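Local coordinates for protein arylsulfatase (Pseudoalteromonas sp. MB47, PDB 7AJ0) that probably removes sulfate groups from fucoidan, a sulfated polysaccharide, as a calcium-binding, exo-acting sulfatase that assembles into a hexamer, at residues Ser39-Leu44 and Phe408-Asn413; Leu114-Gly119 and Ser425-Thr430; Asp185-Gln188 and Gln194-Asp197; Gln254-Gly259 and Lys310-Leu315; Pro465-Leu470 and Trp487-Ala492. All coordinates share one frame; numbering follows the deposited sequence.

Contact 1: residues Ser39-Leu44 and Phe408-Asn413; sequences SKLKNL and FLLADN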
# COMPACT_ATOMS: atom_id res chain seq x y z
N SER A 39 25.97 40.50 -31.08
CA SER A 39 25.72 41.91 -31.34
C SER A 39 25.29 42.65 -30.08
O SER A 39 25.75 43.77 -29.83
CB SER A 39 24.66 42.06 -32.43
OG SER A 39 24.22 43.40 -32.54
N LYS A 40 24.41 42.04 -29.28
CA LYS A 40 23.97 42.69 -28.05
C LYS A 40 25.12 42.88 -27.08
O LYS A 40 25.24 43.94 -26.45
CB LYS A 40 22.86 41.86 -27.40
CG LYS A 40 21.52 41.95 -28.10
CD LYS A 40 20.50 41.04 -27.43
CE LYS A 40 19.09 41.39 -27.84
NZ LYS A 40 18.09 40.54 -27.14
N LEU A 41 25.99 41.87 -26.95
CA LEU A 41 27.13 42.00 -26.05
C LEU A 41 28.12 43.03 -26.56
O LEU A 41 28.68 43.80 -25.77
CB LEU A 41 27.80 40.64 -25.87
CG LEU A 41 27.04 39.62 -25.02
CD1 LEU A 41 27.61 38.22 -25.22
CD2 LEU A 41 27.06 39.99 -23.55
N LYS A 42 28.36 43.06 -27.87
CA LYS A 42 29.30 44.01 -28.44
C LYS A 42 28.86 45.44 -28.18
O LYS A 42 29.64 46.27 -27.69
CB LYS A 42 29.46 43.76 -29.94
CG LYS A 42 30.46 44.66 -30.65
CD LYS A 42 30.63 44.24 -32.10
CE LYS A 42 31.91 44.80 -32.72
NZ LYS A 42 31.83 46.26 -32.98
N ASN A 43 27.60 45.76 -28.49
CA ASN A 43 27.10 47.11 -28.30
C ASN A 43 27.12 47.51 -26.83
O ASN A 43 27.43 48.66 -26.49
CB ASN A 43 25.69 47.24 -28.86
CG ASN A 43 25.62 46.96 -30.35
OD1 ASN A 43 26.64 46.98 -31.04
ND2 ASN A 43 24.42 46.70 -30.85
N LEU A 44 26.80 46.57 -25.93
CA LEU A 44 26.76 46.89 -24.51
C LEU A 44 28.15 47.26 -24.00
O LEU A 44 28.32 48.26 -23.30
CB LEU A 44 26.19 45.71 -23.73
CG LEU A 44 26.09 45.87 -22.21
CD1 LEU A 44 25.16 47.02 -21.85
CD2 LEU A 44 25.60 44.57 -21.57
N PHE A 408 20.96 31.39 -25.78
CA PHE A 408 19.61 31.03 -25.35
C PHE A 408 18.98 32.13 -24.52
O PHE A 408 17.80 32.46 -24.72
CB PHE A 408 19.68 29.71 -24.58
CG PHE A 408 18.40 29.31 -23.90
CD1 PHE A 408 17.22 29.19 -24.62
CD2 PHE A 408 18.39 29.03 -22.54
CE1 PHE A 408 16.04 28.81 -23.99
CE2 PHE A 408 17.22 28.65 -21.91
CZ PHE A 408 16.05 28.54 -22.63
N LEU A 409 19.75 32.74 -23.62
CA LEU A 409 19.21 33.75 -22.72
C LEU A 409 19.01 35.10 -23.40
O LEU A 409 18.13 35.87 -22.99
CB LEU A 409 20.12 33.92 -21.50
CG LEU A 409 20.25 32.73 -20.56
CD1 LEU A 409 21.32 32.99 -19.50
CD2 LEU A 409 18.92 32.42 -19.89
N LEU A 410 19.81 35.41 -24.42
CA LEU A 410 19.77 36.73 -25.05
C LEU A 410 18.96 36.75 -26.34
O LEU A 410 18.86 37.81 -26.97
CB LEU A 410 21.20 37.21 -25.34
CG LEU A 410 22.14 37.30 -24.14
CD1 LEU A 410 23.48 37.86 -24.56
CD2 LEU A 410 21.53 38.13 -23.04
N ALA A 411 18.37 35.63 -26.74
CA ALA A 411 17.52 35.57 -27.92
C ALA A 411 16.05 35.63 -27.50
O ALA A 411 15.65 34.98 -26.53
CB ALA A 411 17.78 34.30 -28.73
N ASP A 412 15.26 36.41 -28.24
CA ASP A 412 13.83 36.45 -28.00
C ASP A 412 13.21 35.09 -28.28
O ASP A 412 13.27 34.59 -29.41
CB ASP A 412 13.17 37.52 -28.87
CG ASP A 412 13.47 38.93 -28.40
OD1 ASP A 412 13.97 39.08 -27.26
OD2 ASP A 412 13.19 39.89 -29.15
N ASN A 413 12.63 34.48 -27.25
CA ASN A 413 12.03 33.15 -27.36
C ASN A 413 13.01 32.17 -28.00
O ASN A 413 12.66 31.39 -28.90
CB ASN A 413 10.72 33.21 -28.14
CG ASN A 413 9.86 34.38 -27.72
OD1 ASN A 413 9.30 34.39 -26.63
ND2 ASN A 413 9.76 35.38 -28.59
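The closest backbone approach between 39-44 and 408-413 is at Lys40 and Leu410, whose CA atoms lie 7.9 Å apart, a separation that side chains have to bridge. Lys40 sits on helix 31-48, while Leu410 is the first residue beyond the short helix 406-409, where the chain is already turning into a loop. The lysine does most of the spanning. Its CG lies opposite the carbonyl carbon (chi1 -74°) and the remaining torsions are close to fully extended, so the whole length of the chain is laid out toward the loop. At its end NZ donates a hydrogen bond of 2.8 Å to Leu410 O. The C=O...N angle is 151°, and the ammonium stands 24° from the carbonyl plane. The methylenes follow the same route, with CD of Lys40 3.7 Å from Leu410 O. A second backbone carbonyl, that of Met364, also accepts from NZ, so the charged end is gripped from two loops. Asp412 OD1, 4.4 Å from Lys40 NZ, is too distant for a salt bridge and is hydrogen-bonded to Ser366 OG, but its negative charge would probably still favour the ammonium. One helix position further on, Leu41 meets Leu410 beside this polar link: CG of Leu41 lies 4.0 Å from CD1 of Leu410, the two side chains being roughly perpendicular. Leu410 is also flanked by Trp361 and by Ala37 of helix 31-48, and Leu41 rests on Arg386 and Leu387 of helix 377-387, so that the N-terminal helix is pinned beside helices 377-387 and 406-409.

Contact 2: residues Leu114-Gly119 and Ser425-Thr430; sequences LPVRSG and SREDFT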
# COMPACT_ATOMS: atom_id res chain seq x y z
N LEU A 114 29.22 17.90 -13.22
CA LEU A 114 28.44 17.01 -12.36
C LEU A 114 29.32 16.55 -11.20
O LEU A 114 30.49 16.20 -11.41
CB LEU A 114 27.93 15.82 -13.16
CG LEU A 114 26.82 16.14 -14.16
CD1 LEU A 114 26.60 14.99 -15.12
CD2 LEU A 114 25.52 16.48 -13.43
N PRO A 115 28.80 16.54 -9.97
CA PRO A 115 29.68 16.26 -8.82
C PRO A 115 30.24 14.85 -8.79
O PRO A 115 31.22 14.62 -8.06
CB PRO A 115 28.77 16.52 -7.61
CG PRO A 115 27.38 16.47 -8.13
CD PRO A 115 27.43 16.90 -9.56
N VAL A 116 29.68 13.91 -9.55
CA VAL A 116 30.27 12.58 -9.58
C VAL A 116 31.65 12.62 -10.23
O VAL A 116 32.52 11.79 -9.92
CB VAL A 116 29.34 11.59 -10.29
CG1 VAL A 116 29.23 11.91 -11.78
CG2 VAL A 116 29.82 10.16 -10.08
N ARG A 117 31.89 13.58 -11.12
CA ARG A 117 33.21 13.71 -11.74
C ARG A 117 34.22 14.27 -10.75
O ARG A 117 35.38 13.84 -10.72
CB ARG A 117 33.14 14.60 -12.97
CG ARG A 117 32.11 14.19 -14.01
CD ARG A 117 32.32 14.96 -15.30
NE ARG A 117 31.21 14.80 -16.24
CZ ARG A 117 31.12 13.82 -17.14
NH1 ARG A 117 32.05 12.89 -17.22
NH2 ARG A 117 30.07 13.76 -17.95
N SER A 118 33.81 15.24 -9.94
CA SER A 118 34.72 15.95 -9.05
C SER A 118 34.92 15.26 -7.71
O SER A 118 35.96 15.43 -7.08
CB SER A 118 34.21 17.37 -8.80
OG SER A 118 32.97 17.36 -8.11
N GLY A 119 33.94 14.47 -7.27
CA GLY A 119 33.96 13.91 -5.94
C GLY A 119 33.21 14.74 -4.92
O GLY A 119 33.14 14.34 -3.75
N SER A 425 22.16 10.64 -8.40
CA SER A 425 22.08 10.61 -6.94
C SER A 425 23.49 10.23 -6.47
O SER A 425 23.83 9.05 -6.37
CB SER A 425 21.03 9.64 -6.45
OG SER A 425 20.98 9.62 -5.03
N ARG A 426 24.31 11.25 -6.19
CA ARG A 426 25.71 11.04 -5.86
C ARG A 426 26.38 10.20 -6.94
O ARG A 426 26.53 10.67 -8.08
CB ARG A 426 25.84 10.40 -4.47
CG ARG A 426 25.24 11.29 -3.39
CD ARG A 426 25.93 11.14 -2.05
NE ARG A 426 25.66 12.29 -1.19
CZ ARG A 426 24.57 12.42 -0.43
NH1 ARG A 426 24.40 13.51 0.32
NH2 ARG A 426 23.65 11.46 -0.41
N GLU A 427 26.78 8.97 -6.62
CA GLU A 427 27.46 8.11 -7.59
C GLU A 427 26.50 7.22 -8.38
O GLU A 427 26.96 6.33 -9.10
CB GLU A 427 28.50 7.24 -6.88
CG GLU A 427 29.77 7.98 -6.49
CD GLU A 427 29.90 8.21 -4.99
OE1 GLU A 427 28.96 7.86 -4.24
OE2 GLU A 427 30.95 8.74 -4.57
N ASP A 428 25.19 7.45 -8.26
CA ASP A 428 24.19 6.65 -8.96
C ASP A 428 23.56 7.48 -10.07
O ASP A 428 23.02 8.56 -9.82
CB ASP A 428 23.11 6.16 -8.00
CG ASP A 428 23.61 5.10 -7.04
OD1 ASP A 428 24.16 4.08 -7.50
OD2 ASP A 428 23.46 5.30 -5.81
N PHE A 429 23.64 6.98 -11.30
CA PHE A 429 22.93 7.58 -12.43
C PHE A 429 21.51 7.03 -12.44
O PHE A 429 21.30 5.82 -12.58
CB PHE A 429 23.64 7.27 -13.74
CG PHE A 429 22.91 7.76 -14.95
CD1 PHE A 429 22.97 9.09 -15.32
CD2 PHE A 429 22.15 6.89 -15.72
CE1 PHE A 429 22.30 9.55 -16.44
CE2 PHE A 429 21.48 7.35 -16.84
CZ PHE A 429 21.55 8.68 -17.20
N THR A 430 20.52 7.93 -12.31
CA THR A 430 19.14 7.51 -12.12
C THR A 430 18.22 7.88 -13.27
O THR A 430 17.30 7.11 -13.57
CB THR A 430 18.58 8.11 -10.83
OG1 THR A 430 18.59 9.54 -10.92
CG2 THR A 430 19.41 7.68 -9.63
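Arg426 and Glu427, the two central residues of a type II' turn, meet Val116 on the short, weakly bonded helix 115-118. The turn starts at Ser425, whose N and O atoms are both used: Ser425 N donates to Asp428 O at 2.7 Å, and Asp428 N donates back to Ser425 O at 2.8 Å. Arg426 follows with a positive phi of 54°. Its CB points away from helix 115-118, but its carbonyl faces the valine, with Arg426 O 3.7 Å from Val116 CB. The guanidinium is engaged elsewhere: NE bonds to Val121 O, and NH2 makes a weak hydrogen bond to Thr463 O of a neighbouring subunit. The pair of Ser425-Asp428 backbone bonds closes a beta hairpin with a two-residue loop, joining strands 420-425 and 428-434 of the C-terminal four-stranded antiparallel sheet, and Val116 sits against its tip. Glu427 comes next and gives the nearest backbone approach, its CA 5.6 Å from that of Val116. The valine touches it with a single branch: CG2, placed opposite the backbone N, lies 4.0 Å from CA and 4.2 Å from CG of Glu427. Trp424 of strand 420-425 and Met503 of helix 489-505 also touch Val116, so the valine is wedged between the hairpin and that helix. From Asp428 the chain runs on as a strand. Asp428 turns its CB away and forms a long, weak ion pair with Lys442, and the ring of Phe429 meets that of Trp424 edge-to-face. Thr430 OG1 is hydrogen-bonded to Thr348 OG1, tying the returning strand to the larger sulfatase core.

Contact 3: residues Asp185-Gln188 and Gln194-Asp197; sequences DYTQ and QYAD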
# COMPACT_ATOMS: atom_id res chain seq x y z
N ASP A 185 23.26 23.10 10.64
CA ASP A 185 24.43 22.84 11.46
C ASP A 185 24.48 23.78 12.66
O ASP A 185 24.90 23.38 13.76
CB ASP A 185 25.70 22.97 10.62
CG ASP A 185 26.94 22.50 11.36
OD1 ASP A 185 26.81 21.94 12.47
OD2 ASP A 185 28.06 22.70 10.83
N TYR A 186 24.03 25.02 12.48
CA TYR A 186 24.00 25.96 13.59
C TYR A 186 22.80 25.73 14.50
O TYR A 186 22.93 25.74 15.73
CB TYR A 186 23.95 27.40 13.06
CG TYR A 186 25.20 27.86 12.35
CD1 TYR A 186 25.40 27.56 11.00
CD2 TYR A 186 26.16 28.61 13.00
CE1 TYR A 186 26.53 27.99 10.34
CE2 TYR A 186 27.30 29.04 12.35
CZ TYR A 186 27.48 28.72 11.02
OH TYR A 186 28.61 29.15 10.35
N THR A 187 21.61 25.50 13.92
CA THR A 187 20.39 25.52 14.71
C THR A 187 20.22 24.29 15.58
O THR A 187 19.50 24.35 16.59
CB THR A 187 19.17 25.66 13.79
OG1 THR A 187 19.17 24.60 12.83
CG2 THR A 187 19.21 27.00 13.06
N GLN A 188 20.88 23.17 15.24
CA GLN A 188 20.79 21.99 16.09
C GLN A 188 21.40 22.23 17.47
O GLN A 188 21.11 21.48 18.40
CB GLN A 188 21.48 20.80 15.42
CG GLN A 188 22.97 20.98 15.20
CD GLN A 188 23.60 19.82 14.46
OE1 GLN A 188 23.01 18.74 14.36
NE2 GLN A 188 24.79 20.04 13.93
N GLN A 194 13.76 21.04 20.41
CA GLN A 194 13.69 20.29 19.16
C GLN A 194 14.77 19.22 19.09
O GLN A 194 14.54 18.14 18.53
CB GLN A 194 13.82 21.26 17.98
CG GLN A 194 13.75 20.63 16.60
CD GLN A 194 13.80 21.67 15.49
OE1 GLN A 194 13.82 22.88 15.77
NE2 GLN A 194 13.82 21.22 14.25
N TYR A 195 15.95 19.49 19.66
CA TYR A 195 17.08 18.58 19.64
C TYR A 195 17.43 18.12 21.05
O TYR A 195 18.60 17.94 21.40
CB TYR A 195 18.29 19.24 18.97
CG TYR A 195 18.01 19.71 17.56
CD1 TYR A 195 18.27 18.89 16.47
CD2 TYR A 195 17.46 20.96 17.32
CE1 TYR A 195 18.01 19.30 15.18
CE2 TYR A 195 17.19 21.39 16.03
CZ TYR A 195 17.47 20.55 14.96
OH TYR A 195 17.21 20.96 13.68
N ALA A 196 16.40 17.88 21.87
CA ALA A 196 16.62 17.71 23.30
C ALA A 196 17.44 16.46 23.62
O ALA A 196 18.18 16.45 24.61
CB ALA A 196 15.27 17.64 24.03
N ASP A 197 17.31 15.40 22.82
CA ASP A 197 18.07 14.18 23.08
C ASP A 197 19.57 14.44 23.12
O ASP A 197 20.32 13.68 23.74
CB ASP A 197 17.76 13.12 22.03
CG ASP A 197 18.06 13.59 20.62
OD1 ASP A 197 17.86 14.79 20.34
OD2 ASP A 197 18.48 12.76 19.79
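A CH-pi contact between Gln188 and Tyr195 joins segment 185-188, on helix 183-187 and its continuation, to the N-cap position of helix 196-199, which Tyr195 occupies, in a buried spot at the periphery of the chain where other subunits close in. The CA atoms of the two residues are 6.2 Å apart. Gln188 CA stands 3.6 Å from the centroid of the Tyr195 ring and only 9° off its normal, so the backbone itself covers the centre of the face. Gln188 CB lies 3.8 Å from the ring atom CE1 of Tyr195, and Gln188 O is 3.6 Å from Tyr195 CB. The amide of Gln188 leads away from the ring, NE2 making weak hydrogen bonds to O and OD1 of Asp185. Thr187 completes the contact, its O 3.8 Å from Tyr195 CE2. Glu486 and Gln483 of a neighbouring subunit pack on Gln188 and Tyr195, respectively. Asp274 gathers the polar ends, its OD2 bonded to both Thr187 OG1 and Tyr195 OH and its OD1 to Gln194 NE2. The covered face and the hydroxyl bonded to this carboxylate probably limit how far the phenol ring can tilt or shift.

Contact 4: residues Gln254-Gly259 and Lys310-Leu315; sequences QAVDEG and KEKGQL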
# COMPACT_ATOMS: atom_id res chain seq x y z
N GLN A 254 31.85 48.48 -3.50
CA GLN A 254 33.30 48.57 -3.62
C GLN A 254 33.77 48.26 -5.03
O GLN A 254 34.69 48.90 -5.54
CB GLN A 254 33.96 47.64 -2.61
CG GLN A 254 35.47 47.73 -2.56
CD GLN A 254 36.07 46.88 -1.45
OE1 GLN A 254 35.34 46.24 -0.69
NE2 GLN A 254 37.39 46.87 -1.36
N ALA A 255 33.13 47.29 -5.69
CA ALA A 255 33.53 46.94 -7.05
C ALA A 255 33.11 48.01 -8.05
O ALA A 255 33.86 48.33 -8.98
CB ALA A 255 32.94 45.58 -7.44
N VAL A 256 31.92 48.57 -7.88
CA VAL A 256 31.45 49.59 -8.81
C VAL A 256 32.26 50.87 -8.65
O VAL A 256 32.53 51.58 -9.62
CB VAL A 256 29.94 49.84 -8.63
CG1 VAL A 256 29.49 51.00 -9.51
CG2 VAL A 256 29.15 48.58 -8.94
N ASP A 257 32.65 51.19 -7.41
CA ASP A 257 33.45 52.39 -7.17
C ASP A 257 34.86 52.25 -7.72
O ASP A 257 35.49 53.25 -8.08
CB ASP A 257 33.48 52.72 -5.68
CG ASP A 257 32.13 53.19 -5.15
OD1 ASP A 257 31.21 53.41 -5.97
OD2 ASP A 257 31.99 53.35 -3.92
N GLU A 258 35.38 51.03 -7.78
CA GLU A 258 36.68 50.78 -8.39
C GLU A 258 36.61 50.70 -9.91
O GLU A 258 37.66 50.69 -10.56
CB GLU A 258 37.29 49.49 -7.85
CG GLU A 258 37.61 49.51 -6.37
CD GLU A 258 38.00 48.15 -5.83
OE1 GLU A 258 38.43 47.29 -6.63
OE2 GLU A 258 37.86 47.93 -4.61
N GLY A 259 35.41 50.62 -10.48
CA GLY A 259 35.27 50.50 -11.92
C GLY A 259 35.56 49.12 -12.47
O GLY A 259 35.85 48.99 -13.66
N LYS A 310 20.36 49.56 -9.40
CA LYS A 310 19.74 50.69 -10.10
C LYS A 310 20.34 52.01 -9.63
O LYS A 310 20.64 52.89 -10.44
CB LYS A 310 18.23 50.66 -9.87
CG LYS A 310 17.44 51.71 -10.63
CD LYS A 310 15.95 51.37 -10.59
CE LYS A 310 15.10 52.41 -11.30
NZ LYS A 310 14.63 53.47 -10.37
N GLU A 311 20.52 52.17 -8.31
CA GLU A 311 21.05 53.42 -7.78
C GLU A 311 22.49 53.66 -8.21
O GLU A 311 22.91 54.81 -8.33
CB GLU A 311 20.94 53.40 -6.25
CG GLU A 311 21.28 54.73 -5.58
CD GLU A 311 22.73 54.82 -5.13
OE1 GLU A 311 23.38 53.76 -4.95
OE2 GLU A 311 23.23 55.95 -4.94
N LYS A 312 23.25 52.59 -8.45
CA LYS A 312 24.62 52.70 -8.92
C LYS A 312 24.72 52.76 -10.44
O LYS A 312 25.84 52.82 -10.97
CB LYS A 312 25.44 51.52 -8.39
CG LYS A 312 25.58 51.50 -6.88
CD LYS A 312 26.98 51.91 -6.45
CE LYS A 312 26.94 52.76 -5.19
NZ LYS A 312 28.30 52.98 -4.62
N GLY A 313 23.60 52.73 -11.15
CA GLY A 313 23.64 52.78 -12.60
C GLY A 313 24.25 51.56 -13.26
O GLY A 313 24.84 51.69 -14.33
N GLN A 314 24.11 50.39 -12.64
CA GLN A 314 24.73 49.17 -13.15
C GLN A 314 23.72 48.11 -13.58
O GLN A 314 24.11 46.97 -13.84
CB GLN A 314 25.67 48.57 -12.09
CG GLN A 314 26.92 49.38 -11.85
CD GLN A 314 27.87 49.37 -13.04
OE1 GLN A 314 28.17 48.31 -13.60
NE2 GLN A 314 28.33 50.54 -13.44
N LEU A 315 22.43 48.44 -13.66
CA LEU A 315 21.45 47.43 -14.05
C LEU A 315 21.61 47.03 -15.51
O LEU A 315 21.46 45.85 -15.86
CB LEU A 315 20.03 47.94 -13.80
CG LEU A 315 19.33 47.49 -12.52
CD1 LEU A 315 17.87 47.93 -12.55
CD2 LEU A 315 19.42 45.98 -12.31
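Val256 and Asp257, in the last turn of helix 240-258, face Lys312 and Gln314 just past the end of helix 290-311. Val256 supplies the apolar part with both of its methyl groups. CG1 and CG2 of Val256 each lie 3.8 Å from CG of Gln314, and CG1 is also 4.1 Å from CD of Lys312. The valine and glutamine side chains lie antiparallel, flank to flank, so the amide-bearing chain presents a methylene to the valine. On the more exposed side, Lys312 NZ forms a salt bridge with Asp257 OD1 at 3.2 Å, weak as a hydrogen bond, while OD2 of Asp257 stays 3.8 Å from the ammonium. The two charged side chains are nearly perpendicular. Lys312 gets there by bending, with chi2 at -106° and chi3 at 142°, which carries CD past the valine before NZ meets the carboxylate. Both helices end in a Schellman motif, with Gly259 and Gly313 taking positive phi; Gly313 N donates to Lys310 O at 3.0 Å. The chain then runs on, after a few residues in each case, into strands 262-267 and 318-324, which lie parallel to each other on the two flanks of strand 53-59 in the large mixed sheet. The contact thus joins two helix-to-strand turns of the alpha/beta core of the sulfatase fold. Gln314 is positioned from that sheet: its OE1 accepts a hydrogen bond from Asn53 ND2 at the start of the strand between them, and its backbone O from Thr318 OG1. Its chi1 of -70° sets CG against Val256, and the bend at chi2 turns the amide so that OE1 reaches Asn53.

Contact 5: residues Pro465-Leu470 and Trp487-Ala492; sequences PWVFNL and WGMPQA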
# COMPACT_ATOMS: atom_id res chain seq x y z
N PRO A 465 12.80 1.05 -18.71
CA PRO A 465 12.91 2.31 -17.96
C PRO A 465 11.56 3.01 -17.88
O PRO A 465 10.76 2.96 -18.82
CB PRO A 465 13.92 3.12 -18.76
CG PRO A 465 14.71 2.11 -19.52
CD PRO A 465 13.75 1.00 -19.84
N TRP A 466 11.32 3.66 -16.75
CA TRP A 466 10.09 4.44 -16.60
C TRP A 466 10.17 5.69 -17.47
O TRP A 466 11.22 6.32 -17.57
CB TRP A 466 9.87 4.83 -15.15
CG TRP A 466 9.61 3.67 -14.23
CD1 TRP A 466 9.92 2.36 -14.45
CD2 TRP A 466 8.97 3.72 -12.95
NE1 TRP A 466 9.53 1.60 -13.38
CE2 TRP A 466 8.94 2.41 -12.45
CE3 TRP A 466 8.43 4.75 -12.18
CZ2 TRP A 466 8.38 2.09 -11.21
CZ3 TRP A 466 7.87 4.44 -10.95
CH2 TRP A 466 7.86 3.12 -10.48
N VAL A 467 9.05 6.04 -18.10
CA VAL A 467 8.99 7.19 -18.99
C VAL A 467 7.75 8.00 -18.65
O VAL A 467 6.65 7.45 -18.55
CB VAL A 467 8.97 6.78 -20.47
CG1 VAL A 467 8.84 8.01 -21.35
CG2 VAL A 467 10.23 6.00 -20.83
N PHE A 468 7.94 9.31 -18.46
CA PHE A 468 6.86 10.26 -18.28
C PHE A 468 6.98 11.35 -19.33
O PHE A 468 8.04 11.97 -19.45
CB PHE A 468 6.90 10.90 -16.88
CG PHE A 468 6.86 9.91 -15.75
CD1 PHE A 468 8.02 9.35 -15.26
CD2 PHE A 468 5.65 9.56 -15.17
CE1 PHE A 468 7.99 8.45 -14.22
CE2 PHE A 468 5.61 8.66 -14.12
CZ PHE A 468 6.79 8.10 -13.65
N ASN A 469 5.92 11.57 -20.09
CA ASN A 469 5.82 12.78 -20.91
C ASN A 469 5.52 13.94 -19.96
O ASN A 469 4.40 14.08 -19.47
CB ASN A 469 4.74 12.64 -21.97
CG ASN A 469 4.63 13.86 -22.87
OD1 ASN A 469 4.84 14.99 -22.42
ND2 ASN A 469 4.30 13.64 -24.13
N LEU A 470 6.53 14.76 -19.68
CA LEU A 470 6.36 15.79 -18.66
C LEU A 470 5.33 16.84 -19.05
O LEU A 470 4.82 17.53 -18.17
CB LEU A 470 7.71 16.45 -18.36
CG LEU A 470 8.72 15.57 -17.64
CD1 LEU A 470 10.02 16.33 -17.41
CD2 LEU A 470 8.16 15.05 -16.32
N TRP A 487 9.67 4.83 -30.59
CA TRP A 487 10.54 5.54 -31.52
C TRP A 487 11.69 6.24 -30.80
O TRP A 487 12.76 6.43 -31.39
CB TRP A 487 9.72 6.56 -32.32
CG TRP A 487 8.96 7.53 -31.46
CD1 TRP A 487 7.65 7.44 -31.10
CD2 TRP A 487 9.47 8.72 -30.86
NE1 TRP A 487 7.31 8.51 -30.30
CE2 TRP A 487 8.41 9.31 -30.14
CE3 TRP A 487 10.72 9.35 -30.85
CZ2 TRP A 487 8.56 10.49 -29.42
CZ3 TRP A 487 10.87 10.52 -30.14
CH2 TRP A 487 9.79 11.08 -29.44
N GLY A 488 11.49 6.62 -29.54
CA GLY A 488 12.48 7.41 -28.83
C GLY A 488 13.29 6.64 -27.81
O GLY A 488 14.39 7.07 -27.44
N MET A 489 12.77 5.51 -27.33
CA MET A 489 13.46 4.79 -26.27
C MET A 489 14.87 4.37 -26.65
O MET A 489 15.77 4.51 -25.81
CB MET A 489 12.63 3.56 -25.87
CG MET A 489 13.07 2.93 -24.55
SD MET A 489 12.86 4.03 -23.13
CE MET A 489 11.64 3.13 -22.18
N PRO A 490 15.14 3.85 -27.86
CA PRO A 490 16.54 3.53 -28.19
C PRO A 490 17.45 4.74 -28.17
O PRO A 490 18.64 4.60 -27.85
CB PRO A 490 16.44 2.91 -29.60
CG PRO A 490 15.07 3.23 -30.09
CD PRO A 490 14.20 3.36 -28.88
N GLN A 491 16.94 5.93 -28.49
CA GLN A 491 17.77 7.13 -28.43
C GLN A 491 18.06 7.52 -26.99
O GLN A 491 19.17 7.96 -26.66
CB GLN A 491 17.11 8.28 -29.18
CG GLN A 491 17.96 9.54 -29.24
CD GLN A 491 19.30 9.31 -29.93
OE1 GLN A 491 19.37 8.62 -30.94
NE2 GLN A 491 20.36 9.88 -29.37
N ALA A 492 17.07 7.37 -26.10
CA ALA A 492 17.29 7.66 -24.69
C ALA A 492 18.38 6.76 -24.12
O ALA A 492 19.17 7.19 -23.26
CB ALA A 492 15.99 7.50 -23.90
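Met489 reaches Pro465 and Val467 through a first torsion of -165°, which swings CG to the far side from the backbone N, followed by bends at chi2 (63°) and chi3 (116°) that curl the thioether so that its terminal methyl leads. CE does almost all the touching. It lies 3.5 Å from CG2 of Val467, while the sulfur stays a little behind, SD of Met489 being 4.0 Å from the same methyl. The valine and methionine side chains lie alongside each other, head to tail. CE of Met489 is also 3.5 Å from the carbonyl O of Pro465 and 3.8 Å from CD of the proline ring, so one methyl fills the corner between ring, carbonyl and valine. No hydrogen bond crosses here; the backbones stay well apart, with CA of Pro465 and CA of Met489 8.7 Å from each other. Strand 466-469 is an outermost strand, within this chain, of the four-stranded antiparallel C-terminal sheet, and Met489 opens helix 489-505, so the contact seats the first turn of the C-terminal helix against one margin of that sheet. Alternation along the strand divides its side chains: Val467 points to the helix, whereas Trp466 points away and bonds through NE1 to Ser456 O of a neighbouring subunit, where its ring also meets Phe457. Val467 N is held by Ser479 OG, and Pro465, just before the strand, rests on Ile439 of the adjacent strand 437-440. Pro490, next to Met489, packs on Leu125 of that neighbouring subunit.

Contacts 1 and 4 lie toward one end of the molecule, their centres 22 Å apart, among the helices and strand ends of the large mixed sheet. Contacts 2 and 5, also 22 Å apart by centres, both reach the four-stranded C-terminal sheet and helix 489-505. Along the chain, contacts 3 and 4 are nested inside the loops closed by both contact 1 and contact 2, whose own segments alternate; contact 5 follows all of them. Within one chain contacts 3 and 5 stay about 31 Å apart at their nearest atoms. Between subunits they meet, Asp197 packing on Asn469 and Gln188 near Trp487, so the two contribute to hexamer assembly.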